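Local coordinates for conserved protein (MTH177) (Methanothermobacter marburgensis, PDB 1TR8) that contacts nascent chains emerging from the ribosome as a homodimeric archaeal nascent polypeptide-associated complex that also binds ribosomal RNA, at the interface of chains A and B. Residues are numbered along the deposited sequence; one frame, centred on the assembly and turned at random. Chains: chain A/B, conserved protein (MTH177).

The interface of chains A and B. Residues chain A 25, 57-61; chain B 29-30, 53-56.
In the NAC domain of this homodimer, strand 53-61 of chain A pairs antiparallel with strand 53-57 of chain B, forming part of an intermolecular beta-sheet. A:Glu59 and B:Glu55 make the reciprocal pair at its centre: B:Glu55 N donates to A:Glu59 O at 2.8 Å, and A:Glu59 N returns a bond to B:Glu55 O at 3.1 Å. Both are fairly straight and lie in the plane of the accepting carbonyl. Farther along, A:Glu61 N reaches B:Ala53 O at 2.9 Å, but from above the carbonyl plane.

B:Arg54 crosses the chain A strand on one face of the sheet. Its CB and CG run over A:Glu59 O, with CG also near A:Ala60 CA, CG being anti to the carbonyl carbon (chi1 -75°). CD then approaches A:Lys25 O, and a bend at chi3 (89°) turns the guanidinium so that one face lies over the A:Glu59–A:Ala60 peptide. NE sits 2.9 Å from A:Lys25 O, yet its N-H points elsewhere, so no hydrogen bond forms there. At the tip, B:Arg54 NH2 gives a weak, bent bond to A:Leu58 O (2.9 Å, 120° at the hydrogen). NH1 lies near the methyl of A:Ala60. An alanine here would remove the aliphatic stem and guanidinium, and would probably loosen the packing over this peptide and lose the weak bond to A:Leu58 O.

On the same face as B:Arg54, the branched end of A:Leu58 divides its contacts: CD1 lies alongside B:Arg56 CB, and CD2 meets B:Ile30 CD1 at 3.9 Å, the two side chains crossing nearly at right angles. The methyl B:Ile30 CD1 in turn sits over the centre of the B:Arg56 guanidinium. On the other face, A:Glu61, with CG anti to its backbone N, packs CG against B:Ala53 CB at 3.7 Å. Its carboxylate approaches that of B:Glu55, and A:Glu59 and B:Glu55 also run side by side; this acidic cluster may raise the carboxylates' proton affinity.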
# COMPACT_ATOMS: atom_id res chain seq x y z
N LYS A 25 -3.07 7.89 8.10
CA LYS A 25 -4.50 7.58 8.08
C LYS A 25 -5.28 8.52 7.16
O LYS A 25 -6.16 8.10 6.41
CB LYS A 25 -5.05 7.70 9.51
CG LYS A 25 -6.54 7.45 9.65
CD LYS A 25 -6.99 7.37 11.11
CE LYS A 25 -6.98 8.74 11.82
NZ LYS A 25 -8.02 8.81 12.90
N SER A 57 -5.01 13.45 -0.13
CA SER A 57 -5.82 13.19 1.06
C SER A 57 -6.66 11.91 0.91
O SER A 57 -6.86 11.42 -0.20
CB SER A 57 -6.70 14.39 1.38
OG SER A 57 -7.80 14.44 0.49
N LEU A 58 -6.98 11.29 2.04
CA LEU A 58 -7.78 10.06 2.07
C LEU A 58 -9.06 10.27 2.87
O LEU A 58 -9.01 10.81 3.96
CB LEU A 58 -6.98 8.91 2.67
CG LEU A 58 -6.35 7.95 1.65
CD1 LEU A 58 -5.18 8.58 0.96
CD2 LEU A 58 -5.94 6.64 2.31
N GLU A 59 -10.19 9.84 2.35
CA GLU A 59 -11.49 10.16 2.96
C GLU A 59 -12.23 8.90 3.35
O GLU A 59 -12.06 7.87 2.70
CB GLU A 59 -12.32 10.98 1.96
CG GLU A 59 -12.27 12.48 2.25
CD GLU A 59 -11.82 13.30 1.05
OE1 GLU A 59 -12.51 13.24 0.00
OE2 GLU A 59 -10.77 14.00 1.18
N ALA A 60 -13.07 8.94 4.38
CA ALA A 60 -13.83 7.76 4.74
C ALA A 60 -14.82 7.42 3.61
O ALA A 60 -15.52 8.29 3.10
CB ALA A 60 -14.56 7.95 6.04
N GLU A 61 -14.76 6.16 3.19
CA GLU A 61 -15.59 5.60 2.11
C GLU A 61 -16.81 4.90 2.73
O GLU A 61 -16.67 3.86 3.35
CB GLU A 61 -14.73 4.62 1.28
CG GLU A 61 -15.48 3.64 0.36
CD GLU A 61 -15.92 4.24 -0.97
OE1 GLU A 61 -15.12 4.92 -1.65
OE2 GLU A 61 -17.07 3.96 -1.38
N ILE B 29 -9.62 2.14 -3.33
CA ILE B 29 -10.32 1.98 -2.06
C ILE B 29 -9.45 1.09 -1.17
O ILE B 29 -9.03 0.05 -1.61
CB ILE B 29 -11.74 1.37 -2.24
CG1 ILE B 29 -12.62 2.28 -3.10
CG2 ILE B 29 -12.44 1.22 -0.88
CD1 ILE B 29 -13.90 1.59 -3.60
N ILE B 30 -9.20 1.52 0.06
CA ILE B 30 -8.32 0.83 0.99
C ILE B 30 -9.14 0.47 2.21
O ILE B 30 -9.79 1.33 2.81
CB ILE B 30 -7.14 1.74 1.42
CG1 ILE B 30 -6.30 2.15 0.22
CG2 ILE B 30 -6.23 1.05 2.43
CD1 ILE B 30 -6.52 3.59 -0.12
N ALA B 53 -13.65 1.39 5.06
CA ALA B 53 -12.93 1.74 3.85
C ALA B 53 -12.57 3.22 3.77
O ALA B 53 -13.22 4.07 4.37
CB ALA B 53 -13.77 1.35 2.63
N ARG B 54 -11.51 3.53 3.03
CA ARG B 54 -11.14 4.92 2.74
C ARG B 54 -10.79 5.05 1.27
O ARG B 54 -10.30 4.13 0.62
CB ARG B 54 -9.96 5.39 3.60
CG ARG B 54 -10.37 5.67 5.04
CD ARG B 54 -9.25 6.05 5.95
NE ARG B 54 -9.00 7.49 5.96
CZ ARG B 54 -9.68 8.38 6.68
NH1 ARG B 54 -10.72 8.01 7.43
NH2 ARG B 54 -9.35 9.65 6.60
N GLU B 55 -11.06 6.23 0.74
CA GLU B 55 -10.94 6.46 -0.69
C GLU B 55 -9.71 7.32 -0.92
O GLU B 55 -9.52 8.33 -0.24
CB GLU B 55 -12.22 7.11 -1.24
CG GLU B 55 -12.03 8.06 -2.42
CD GLU B 55 -13.25 8.94 -2.69
OE1 GLU B 55 -13.15 10.16 -2.41
OE2 GLU B 55 -14.27 8.44 -3.21
N ARG B 56 -8.84 6.82 -1.79
CA ARG B 56 -7.62 7.49 -2.20
C ARG B 56 -7.81 7.96 -3.62
O ARG B 56 -7.74 7.18 -4.57
CB ARG B 56 -6.44 6.53 -2.16
CG ARG B 56 -5.16 7.05 -2.81
CD ARG B 56 -4.16 5.92 -3.04
NE ARG B 56 -3.70 5.41 -1.76
CZ ARG B 56 -3.44 4.14 -1.48
NH1 ARG B 56 -3.68 3.18 -2.36
NH2 ARG B 56 -3.01 3.84 -0.27